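PDB 3QR0: phospholipase C-beta (PLC-beta) from Sepia officinalis, which belongs to the beta class of phospholipases C and joins PH, EF-hand-like, TIM-barrel and C2 domains in one chain with a bound calcium ion. Local coordinates for residues Q21-D26 against V45-Y50; C371-D376 against V422-L427; E672-G677 against T682-F687. One frame throughout, in Å; residues are numbered along the deposited sequence.

Contact 1 (Q21-D26 against V45-Y50)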
loop_
_atom_site.group_PDB
_atom_site.type_symbol
_atom_site.label_atom_id
_atom_site.label_comp_id
_atom_site.label_asym_id
_atom_site.label_seq_id
_atom_site.Cartn_x
_atom_site.Cartn_y
_atom_site.Cartn_z
ATOM N N GLN A 21 5.966 26.961 -12.866
ATOM C CA GLN A 21 5.652 27.772 -11.687
ATOM C C GLN A 21 6.168 27.142 -10.391
ATOM O O GLN A 21 6.717 27.843 -9.545
ATOM C CB GLN A 21 4.140 27.992 -11.578
ATOM C CG GLN A 21 3.707 28.897 -10.421
ATOM C CD GLN A 21 2.196 28.978 -10.269
ATOM O OE1 GLN A 21 1.452 28.744 -11.221
ATOM N NE2 GLN A 21 1.735 29.310 -9.063
ATOM N N LEU A 22 5.987 25.828 -10.238
ATOM C CA LEU A 22 6.434 25.126 -9.030
ATOM C C LEU A 22 7.937 24.863 -9.037
ATOM O O LEU A 22 8.553 24.775 -7.973
ATOM C CB LEU A 22 5.689 23.799 -8.825
ATOM C CG LEU A 22 4.153 23.782 -8.778
ATOM C CD1 LEU A 22 3.675 22.792 -7.724
ATOM C CD2 LEU A 22 3.542 25.161 -8.539
ATOM N N ILE A 23 8.515 24.726 -10.228
ATOM C CA ILE A 23 9.961 24.554 -10.385
ATOM C C ILE A 23 10.700 25.836 -9.999
ATOM O O ILE A 23 11.705 25.794 -9.287
ATOM C CB ILE A 23 10.316 24.141 -11.837
ATOM C CG1 ILE A 23 9.808 22.723 -12.113
ATOM C CG2 ILE A 23 11.823 24.212 -12.080
ATOM C CD1 ILE A 23 10.026 22.259 -13.531
ATOM N N LYS A 24 10.193 26.969 -10.481
ATOM C CA LYS A 24 10.687 28.281 -10.082
ATOM C C LYS A 24 10.403 28.516 -8.596
ATOM O O LYS A 24 11.282 28.927 -7.841
ATOM C CB LYS A 24 10.017 29.370 -10.924
ATOM C CG LYS A 24 10.176 30.782 -10.393
ATOM C CD LYS A 24 9.409 31.782 -11.242
ATOM C CE LYS A 24 7.926 31.831 -10.896
ATOM N NZ LYS A 24 7.673 32.418 -9.558
ATOM N N GLY A 25 9.160 28.265 -8.197
ATOM C CA GLY A 25 8.772 28.319 -6.796
ATOM C C GLY A 25 7.892 29.500 -6.475
ATOM O O GLY A 25 7.813 30.457 -7.242
ATOM N N ASP A 26 7.228 29.420 -5.329
ATOM C CA ASP A 26 6.370 30.489 -4.849
ATOM C C ASP A 26 6.759 30.864 -3.417
ATOM O O ASP A 26 7.365 30.070 -2.689
ATOM C CB ASP A 26 4.894 30.069 -4.927
ATOM C CG ASP A 26 4.278 30.328 -6.301
ATOM O OD1 ASP A 26 4.421 31.454 -6.826
ATOM O OD2 ASP A 26 3.634 29.411 -6.848
ATOM N N VAL A 45 9.639 22.758 -6.109
ATOM C CA VAL A 45 9.575 21.327 -6.415
ATOM C C VAL A 45 10.664 21.024 -7.438
ATOM O O VAL A 45 10.890 21.809 -8.368
ATOM C CB VAL A 45 8.201 20.939 -7.013
ATOM C CG1 VAL A 45 8.102 19.425 -7.223
ATOM C CG2 VAL A 45 7.062 21.439 -6.113
ATOM N N ASP A 46 11.353 19.900 -7.290
ATOM C CA ASP A 46 12.309 19.519 -8.331
ATOM C C ASP A 46 11.540 19.139 -9.611
ATOM O O ASP A 46 10.347 18.816 -9.555
ATOM C CB ASP A 46 13.221 18.388 -7.874
ATOM C CG ASP A 46 12.496 17.074 -7.765
ATOM O OD1 ASP A 46 12.629 16.244 -8.690
ATOM O OD2 ASP A 46 11.774 16.887 -6.762
ATOM N N PRO A 47 12.215 19.182 -10.773
ATOM C CA PRO A 47 11.503 18.928 -12.030
ATOM C C PRO A 47 10.843 17.546 -12.170
ATOM O O PRO A 47 9.982 17.384 -13.038
ATOM C CB PRO A 47 12.591 19.112 -13.095
ATOM C CG PRO A 47 13.621 19.953 -12.460
ATOM C CD PRO A 47 13.613 19.586 -11.004
ATOM N N LYS A 48 11.225 16.571 -11.345
ATOM C CA LYS A 48 10.621 15.229 -11.409
ATOM C C LYS A 48 9.510 14.995 -10.385
ATOM O O LYS A 48 8.945 13.907 -10.342
ATOM C CB LYS A 48 11.696 14.148 -11.235
ATOM C CG LYS A 48 12.778 14.167 -12.310
ATOM C CD LYS A 48 12.204 13.894 -13.687
ATOM C CE LYS A 48 13.278 13.431 -14.665
ATOM N NZ LYS A 48 12.692 12.939 -15.938
ATOM N N GLY A 49 9.201 16.000 -9.566
ATOM C CA GLY A 49 8.154 15.879 -8.553
ATOM C C GLY A 49 8.478 14.902 -7.427
ATOM O O GLY A 49 7.613 14.136 -7.000
ATOM N N TYR A 50 9.718 14.929 -6.941
ATOM C CA TYR A 50 10.153 14.030 -5.863
ATOM C C TYR A 50 10.336 14.712 -4.514
ATOM O O TYR A 50 10.212 14.058 -3.477
ATOM C CB TYR A 50 11.466 13.339 -6.231
ATOM C CG TYR A 50 11.373 12.412 -7.421
ATOM C CD1 TYR A 50 10.239 11.621 -7.634
ATOM C CD2 TYR A 50 12.424 12.302 -8.320
ATOM C CE1 TYR A 50 10.153 10.765 -8.715
ATOM C CE2 TYR A 50 12.346 11.436 -9.408
ATOM C CZ TYR A 50 11.206 10.672 -9.594
ATOM O OH TYR A 50 11.103 9.811 -10.661
HETATM O O HOH W 1 13.024 23.352 -8.731
#
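In the PH domain, Leu22 and Ile23, near the end of the short helix 20-24, meet Val45 and Pro47, where strand 39-45 runs out into a tight turn. The polar link is between main chains: Val45 N gives its hydrogen to Leu22 O at 3.0 Å, nearly straight (165°). The next carbonyls are joined through water, one molecule donating to Ile23 O at 2.8 Å and to Val45 O at 2.7 Å, and Ile23 O also accepts from Arg44 NE. Between these polar links Ile23 CA lies 3.5 Å from Val45 O, its hydrogen aimed at the oxygen. Leu22 and Val45 run side by side in the same direction. CG1 of Val45 lies anti to the backbone N (chi1 -175°), which leaves CG2 beside that N, against Leu22 CB at 3.8 Å; Trp133 of helix 127-141 packs on both residues. Ile23 crosses Pro47 at about a right angle and lays CD1 on Pro47 CA at 3.9 Å. Asp46 holds the turn and the chain just after it: OD1 takes the N-H of Lys48, an Asx turn built into a type I turn from Asp46 to Gly49, while Asp46 OD2 receives Tyr50 N at 2.8 Å and Phe51 N as well. Gly25, at positive phi, leads the chain out of the helix to Asp26, which pairs with Leu43. A short helix thus enters the first strand of an antiparallel PH-domain sheet, its end tied to the turn between the second and third strands.

Contact 2 (C371-D376 against V422-L427)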
loop_
_atom_site.group_PDB
_atom_site.type_symbol
_atom_site.label_atom_id
_atom_site.label_comp_id
_atom_site.label_asym_id
_atom_site.label_seq_id
_atom_site.Cartn_x
_atom_site.Cartn_y
_atom_site.Cartn_z
ATOM N N CYS A 371 -20.704 4.472 17.598
ATOM C CA CYS A 371 -21.414 5.672 18.037
ATOM C C CYS A 371 -22.064 5.492 19.410
ATOM O O CYS A 371 -22.783 4.521 19.639
ATOM C CB CYS A 371 -22.468 6.061 17.000
ATOM S SG CYS A 371 -21.793 6.190 15.328
ATOM N N TRP A 372 -21.802 6.439 20.310
ATOM C CA TRP A 372 -22.354 6.432 21.669
ATOM C C TRP A 372 -22.939 7.805 22.017
ATOM O O TRP A 372 -22.580 8.821 21.408
ATOM C CB TRP A 372 -21.260 6.057 22.686
ATOM C CG TRP A 372 -20.668 4.687 22.457
ATOM C CD1 TRP A 372 -19.666 4.363 21.591
ATOM C CD2 TRP A 372 -21.050 3.465 23.105
ATOM N NE1 TRP A 372 -19.394 3.015 21.662
ATOM C CE2 TRP A 372 -20.236 2.440 22.578
ATOM C CE3 TRP A 372 -21.999 3.140 24.081
ATOM C CZ2 TRP A 372 -20.348 1.106 22.988
ATOM C CZ3 TRP A 372 -22.112 1.812 24.490
ATOM C CH2 TRP A 372 -21.287 0.814 23.944
ATOM N N ASP A 373 -23.840 7.827 22.998
ATOM C CA ASP A 373 -24.414 9.083 23.484
ATOM C C ASP A 373 -23.329 9.904 24.166
ATOM O O ASP A 373 -22.632 9.395 25.033
ATOM C CB ASP A 373 -25.541 8.829 24.498
ATOM C CG ASP A 373 -26.840 8.368 23.850
ATOM O OD1 ASP A 373 -26.959 8.398 22.607
ATOM O OD2 ASP A 373 -27.759 7.973 24.597
ATOM N N GLY A 374 -23.183 11.163 23.761
ATOM C CA GLY A 374 -22.300 12.096 24.455
ATOM C C GLY A 374 -23.053 12.787 25.573
ATOM O O GLY A 374 -24.278 12.957 25.495
ATOM N N LYS A 375 -22.313 13.190 26.608
ATOM C CA LYS A 375 -22.897 13.772 27.822
ATOM C C LYS A 375 -23.600 15.102 27.581
ATOM O O LYS A 375 -24.514 15.454 28.322
ATOM C CB LYS A 375 -21.827 13.956 28.911
ATOM C CG LYS A 375 -21.473 12.672 29.663
ATOM C CD LYS A 375 -20.572 12.925 30.877
ATOM C CE LYS A 375 -21.254 13.792 31.927
ATOM N NZ LYS A 375 -20.545 13.766 33.242
ATOM N N ASP A 376 -23.174 15.830 26.550
ATOM C CA ASP A 376 -23.710 17.159 26.245
ATOM C C ASP A 376 -24.833 17.107 25.197
ATOM O O ASP A 376 -25.215 18.140 24.646
ATOM C CB ASP A 376 -22.565 18.056 25.738
ATOM C CG ASP A 376 -22.726 19.521 26.135
ATOM O OD1 ASP A 376 -23.673 19.867 26.879
ATOM O OD2 ASP A 376 -21.875 20.336 25.704
ATOM N N VAL A 422 -32.510 7.488 20.589
ATOM C CA VAL A 422 -33.224 7.998 19.423
ATOM C C VAL A 422 -32.868 9.462 19.127
ATOM O O VAL A 422 -32.679 9.832 17.966
ATOM C CB VAL A 422 -34.763 7.839 19.591
ATOM C CG1 VAL A 422 -35.519 8.580 18.491
ATOM C CG2 VAL A 422 -35.147 6.364 19.597
ATOM N N ALA A 423 -32.754 10.278 20.174
ATOM C CA ALA A 423 -32.476 11.708 20.016
ATOM C C ALA A 423 -31.111 11.964 19.378
ATOM O O ALA A 423 -30.976 12.818 18.497
ATOM C CB ALA A 423 -32.579 12.432 21.373
ATOM N N GLN A 424 -30.099 11.225 19.819
ATOM C CA GLN A 424 -28.761 11.399 19.266
ATOM C C GLN A 424 -28.585 10.691 17.915
ATOM O O GLN A 424 -27.773 11.126 17.103
ATOM C CB GLN A 424 -27.695 11.018 20.296
ATOM C CG GLN A 424 -27.740 11.955 21.529
ATOM C CD GLN A 424 -26.458 11.979 22.352
ATOM O OE1 GLN A 424 -25.353 11.851 21.825
ATOM N NE2 GLN A 424 -26.605 12.165 23.656
ATOM N N GLN A 425 -29.362 9.634 17.664
ATOM C CA GLN A 425 -29.425 9.008 16.327
ATOM C C GLN A 425 -29.989 9.965 15.273
ATOM O O GLN A 425 -29.594 9.915 14.105
ATOM C CB GLN A 425 -30.261 7.718 16.342
ATOM C CG GLN A 425 -29.552 6.520 16.956
ATOM C CD GLN A 425 -30.279 5.210 16.709
ATOM O OE1 GLN A 425 -30.686 4.913 15.585
ATOM N NE2 GLN A 425 -30.435 4.414 17.759
ATOM N N LYS A 426 -30.926 10.822 15.679
ATOM C CA LYS A 426 -31.432 11.872 14.797
ATOM C C LYS A 426 -30.294 12.783 14.367
ATOM O O LYS A 426 -30.222 13.194 13.205
ATOM C CB LYS A 426 -32.525 12.691 15.483
ATOM C CG LYS A 426 -33.876 12.004 15.511
ATOM C CD LYS A 426 -34.836 12.708 16.455
ATOM C CE LYS A 426 -36.244 12.143 16.339
ATOM N NZ LYS A 426 -36.979 12.646 15.124
ATOM N N LEU A 427 -29.399 13.074 15.309
ATOM C CA LEU A 427 -28.240 13.910 15.041
ATOM C C LEU A 427 -27.219 13.193 14.162
ATOM O O LEU A 427 -26.645 13.817 13.270
ATOM C CB LEU A 427 -27.605 14.394 16.351
ATOM C CG LEU A 427 -28.524 15.288 17.193
ATOM C CD1 LEU A 427 -27.904 15.584 18.549
ATOM C CD2 LEU A 427 -28.853 16.587 16.454
#
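Gln424 reaches from the first turn of helix 422-436 to the backbone of Gly374 and grips that one residue by both of its polar atoms. Gly374 N donates to Gln424 OE1 at 3.0 Å, the donor tilted 15° from the plane of the side-chain carbonyl, and Gln424 NE2 returns a bond to Gly374 O at 3.1 Å, on a lone pair of that oxygen. The side chain gets there because it is extended beyond CG (chi2 -160°). Asp373 lies over the same amide: the two flat groups are stacked with their planes 27° apart, and Asp373 OD1 sits 3.6 Å from Gln424 CD and equally far from Gln424 CB. That oxygen has its hydrogen bond elsewhere, from Ser421 N, just ahead of the helix, so the aspartate holds the start of the helix while its flat group packs on the glutamine. Further out, Pro379 touches Gln424, and the strand leading into the loop is fixed by Cys371, bonded through its backbone to Glu417 and His419, and by Trp372, whose ring stacks on that of His419. Glu417 is a calcium ligand, and the Trp372 side chain comes to about 7 Å from the ion. Because carbonyl faces N-H and NH2 faces carbonyl, the pairing settles which way round the buried amide lies, and its two bonds to Gly374 join loop to helix without using a charge.

Contact 3 (E672-G677 against T682-F687). With GOL (glycerol), chain E.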
loop_
_atom_site.group_PDB
_atom_site.type_symbol
_atom_site.label_atom_id
_atom_site.label_comp_id
_atom_site.label_asym_id
_atom_site.label_seq_id
_atom_site.Cartn_x
_atom_site.Cartn_y
_atom_site.Cartn_z
ATOM N N GLU A 672 14.163 -12.942 4.207
ATOM C CA GLU A 672 13.203 -14.029 4.310
ATOM C C GLU A 672 12.189 -13.945 3.167
ATOM O O GLU A 672 11.913 -12.865 2.647
ATOM C CB GLU A 672 12.463 -13.941 5.639
ATOM C CG GLU A 672 13.292 -14.283 6.849
ATOM C CD GLU A 672 12.533 -14.027 8.133
ATOM O OE1 GLU A 672 12.425 -12.846 8.523
ATOM O OE2 GLU A 672 12.032 -15.001 8.738
ATOM N N VAL A 673 11.640 -15.090 2.781
ATOM C CA VAL A 673 10.626 -15.144 1.738
ATOM C C VAL A 673 9.461 -15.999 2.219
ATOM O O VAL A 673 9.652 -17.150 2.622
ATOM C CB VAL A 673 11.186 -15.712 0.417
ATOM C CG1 VAL A 673 10.103 -15.719 -0.659
ATOM C CG2 VAL A 673 12.387 -14.888 -0.048
ATOM N N GLU A 674 8.269 -15.419 2.201
ATOM C CA GLU A 674 7.061 -16.095 2.667
ATOM C C GLU A 674 5.997 -16.092 1.578
ATOM O O GLU A 674 6.065 -15.302 0.626
ATOM C CB GLU A 674 6.537 -15.425 3.947
ATOM C CG GLU A 674 7.449 -15.670 5.148
ATOM C CD GLU A 674 6.829 -15.333 6.498
ATOM O OE1 GLU A 674 5.736 -14.726 6.554
ATOM O OE2 GLU A 674 7.452 -15.704 7.519
ATOM N N MET A 675 5.027 -16.994 1.714
ATOM C CA MET A 675 3.874 -17.032 0.823
ATOM C C MET A 675 2.592 -17.113 1.645
ATOM O O MET A 675 2.534 -17.841 2.644
ATOM C CB MET A 675 3.972 -18.217 -0.146
ATOM C CG MET A 675 2.826 -18.312 -1.147
ATOM S SD MET A 675 3.111 -19.453 -2.523
ATOM C CE MET A 675 4.646 -18.811 -3.201
ATOM N N TYR A 676 1.581 -16.349 1.229
ATOM C CA TYR A 676 0.257 -16.364 1.857
ATOM C C TYR A 676 -0.792 -16.543 0.774
ATOM O O TYR A 676 -0.769 -15.848 -0.246
ATOM C CB TYR A 676 -0.024 -15.063 2.629
ATOM C CG TYR A 676 1.191 -14.483 3.296
ATOM C CD1 TYR A 676 1.713 -15.051 4.453
ATOM C CD2 TYR A 676 1.839 -13.380 2.760
ATOM C CE1 TYR A 676 2.853 -14.530 5.062
ATOM C CE2 TYR A 676 2.976 -12.854 3.361
ATOM C CZ TYR A 676 3.475 -13.430 4.514
ATOM O OH TYR A 676 4.604 -12.907 5.111
ATOM N N GLY A 677 -1.704 -17.477 0.997
ATOM C CA GLY A 677 -2.785 -17.751 0.057
ATOM C C GLY A 677 -3.717 -18.747 0.699
ATOM O O GLY A 677 -4.068 -18.595 1.862
ATOM N N THR A 682 0.249 -21.599 2.061
ATOM C CA THR A 682 0.787 -20.605 2.975
ATOM C C THR A 682 2.050 -21.143 3.650
ATOM O O THR A 682 2.023 -22.195 4.274
ATOM C CB THR A 682 -0.273 -20.180 4.000
ATOM O OG1 THR A 682 -1.342 -19.525 3.304
ATOM C CG2 THR A 682 0.314 -19.237 5.039
ATOM N N VAL A 683 3.151 -20.412 3.495
ATOM C CA VAL A 683 4.457 -20.810 4.011
ATOM C C VAL A 683 5.063 -19.655 4.800
ATOM O O VAL A 683 5.389 -18.601 4.232
ATOM C CB VAL A 683 5.417 -21.190 2.862
ATOM C CG1 VAL A 683 6.796 -21.560 3.413
ATOM C CG2 VAL A 683 4.840 -22.337 2.031
ATOM N N ARG A 684 5.195 -19.857 6.109
ATOM C CA ARG A 684 5.818 -18.881 6.993
ATOM C C ARG A 684 6.973 -19.494 7.778
ATOM O O ARG A 684 6.938 -20.672 8.126
ATOM C CB ARG A 684 4.782 -18.327 7.961
ATOM C CG ARG A 684 3.681 -17.540 7.271
ATOM C CD ARG A 684 2.957 -16.638 8.244
ATOM N NE ARG A 684 3.817 -15.567 8.733
ATOM C CZ ARG A 684 3.527 -14.760 9.752
ATOM N NH1 ARG A 684 2.376 -14.879 10.414
ATOM N NH2 ARG A 684 4.393 -13.826 10.111
ATOM N N LYS A 685 7.983 -18.669 8.053
ATOM C CA LYS A 685 9.139 -19.041 8.876
ATOM C C LYS A 685 9.861 -20.291 8.364
ATOM O O LYS A 685 10.275 -21.136 9.156
ATOM C CB LYS A 685 8.724 -19.249 10.342
ATOM C CG LYS A 685 7.983 -18.088 10.974
ATOM C CD LYS A 685 8.849 -16.836 11.097
ATOM C CE LYS A 685 8.113 -15.746 11.880
ATOM N NZ LYS A 685 8.728 -14.395 11.717
ATOM N N LYS A 686 10.006 -20.399 7.046
ATOM C CA LYS A 686 10.684 -21.544 6.429
ATOM C C LYS A 686 11.997 -21.140 5.753
ATOM O O LYS A 686 12.985 -21.861 5.861
ATOM C CB LYS A 686 9.764 -22.220 5.409
ATOM C CG LYS A 686 10.347 -23.481 4.769
ATOM C CD LYS A 686 9.381 -24.092 3.752
ATOM C CE LYS A 686 9.901 -25.426 3.221
ATOM N NZ LYS A 686 8.837 -26.189 2.503
ATOM N N PHE A 687 11.992 -19.996 5.067
ATOM C CA PHE A 687 13.102 -19.575 4.217
ATOM C C PHE A 687 13.801 -18.316 4.727
ATOM O O PHE A 687 13.195 -17.248 4.811
ATOM C CB PHE A 687 12.598 -19.308 2.802
ATOM C CG PHE A 687 12.080 -20.524 2.095
ATOM C CD1 PHE A 687 10.803 -20.537 1.557
ATOM C CD2 PHE A 687 12.876 -21.654 1.948
ATOM C CE1 PHE A 687 10.327 -21.658 0.883
ATOM C CE2 PHE A 687 12.402 -22.776 1.282
ATOM C CZ PHE A 687 11.128 -22.777 0.753
HETATM C C1 GOL E . 9.241 -12.672 8.657
HETATM O O1 GOL E . 10.091 -13.097 9.699
HETATM C C2 GOL E . 7.822 -12.634 9.200
HETATM O O2 GOL E . 7.327 -13.944 9.328
HETATM C C3 GOL E . 6.921 -11.814 8.286
HETATM O O3 GOL E . 6.538 -10.630 8.947
HETATM O O HOH W 2 9.574 -18.418 5.103
#
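A beta hairpin at the edge of a C2-domain sheet brings Met675 of strand 669-676 opposite Val683 as a hydrogen-bonded antiparallel pair. Met675 N reaches Val683 O at 3.0 Å, and Val683 N returns to Met675 O at 2.8 Å. Near the hairpin loop, Gly677 N donates to Thr682 OG1 at 3.1 Å, a hydroxyl also bonded to Leu678 O. In the other direction the returning chain turns a corner at Lys685; a water spans the break, donating to Val673 O and accepting from Lys686 N, and Val673 N regains only a weak bond to Phe687 O. On the face that carries Glu674, Tyr676 and Arg684, Glu674 is the hub: CG beside the backbone N (chi1 -70°) and an extended chain beyond it carry the carboxylate across to Arg684 and Lys685. Its OE1 takes Arg684 NE at 3.0 Å in a salt bridge and Tyr676 OH at 2.6 Å, on the syn and anti sides and from opposite faces of the carboxylate, which is turned 70° from the guanidinium. OE2 accepts Lys685 N at 3.1 Å from above the plane. Arg684 CD meets the edge of the Tyr676 ring, 3.8 Å from CE1, while Arg684 NH1 forms a salt bridge with Asp806 and Tyr676 OH accepts from Arg720 NH1. A glycerol, probably from crystallisation, threads the polar ends: its O2 donates to Glu674 OE2 at 2.5 Å and accepts from Arg684 NH2, and its O1 links Glu672 OE1 with Lys685 NZ. So many donors would be expected to keep Glu674 ionised. Val673 and Met675, on the opposite face, pack against strands 650-660 and 706-711, where Phe687 meets Phe706 and Phe708: the apolar interior between two antiparallel sheets that marks a C2 beta sandwich.

Overall arrangement
From the N terminus, contact 1 closes first, returning the chain after 18 intervening residues, 11 of them strand, to tie the entry helix of the PH domain to a turn of its antiparallel sheet. Contact 2 follows in the X part of the TIM barrel, with 45 residues between its segments, joining the end of strand 366-372 to helix 422-436. Contact 3 comes last and is the most local, a hairpin with four residues between its segments. The loops run in series, none nesting or crossing. No two contacts touch: their centres lie 43 to 48 Å apart, and contacts 1 and 3 occupy opposite sides of the chain's centre. Each contact joins parts of a single domain: PH, TIM barrel and C2.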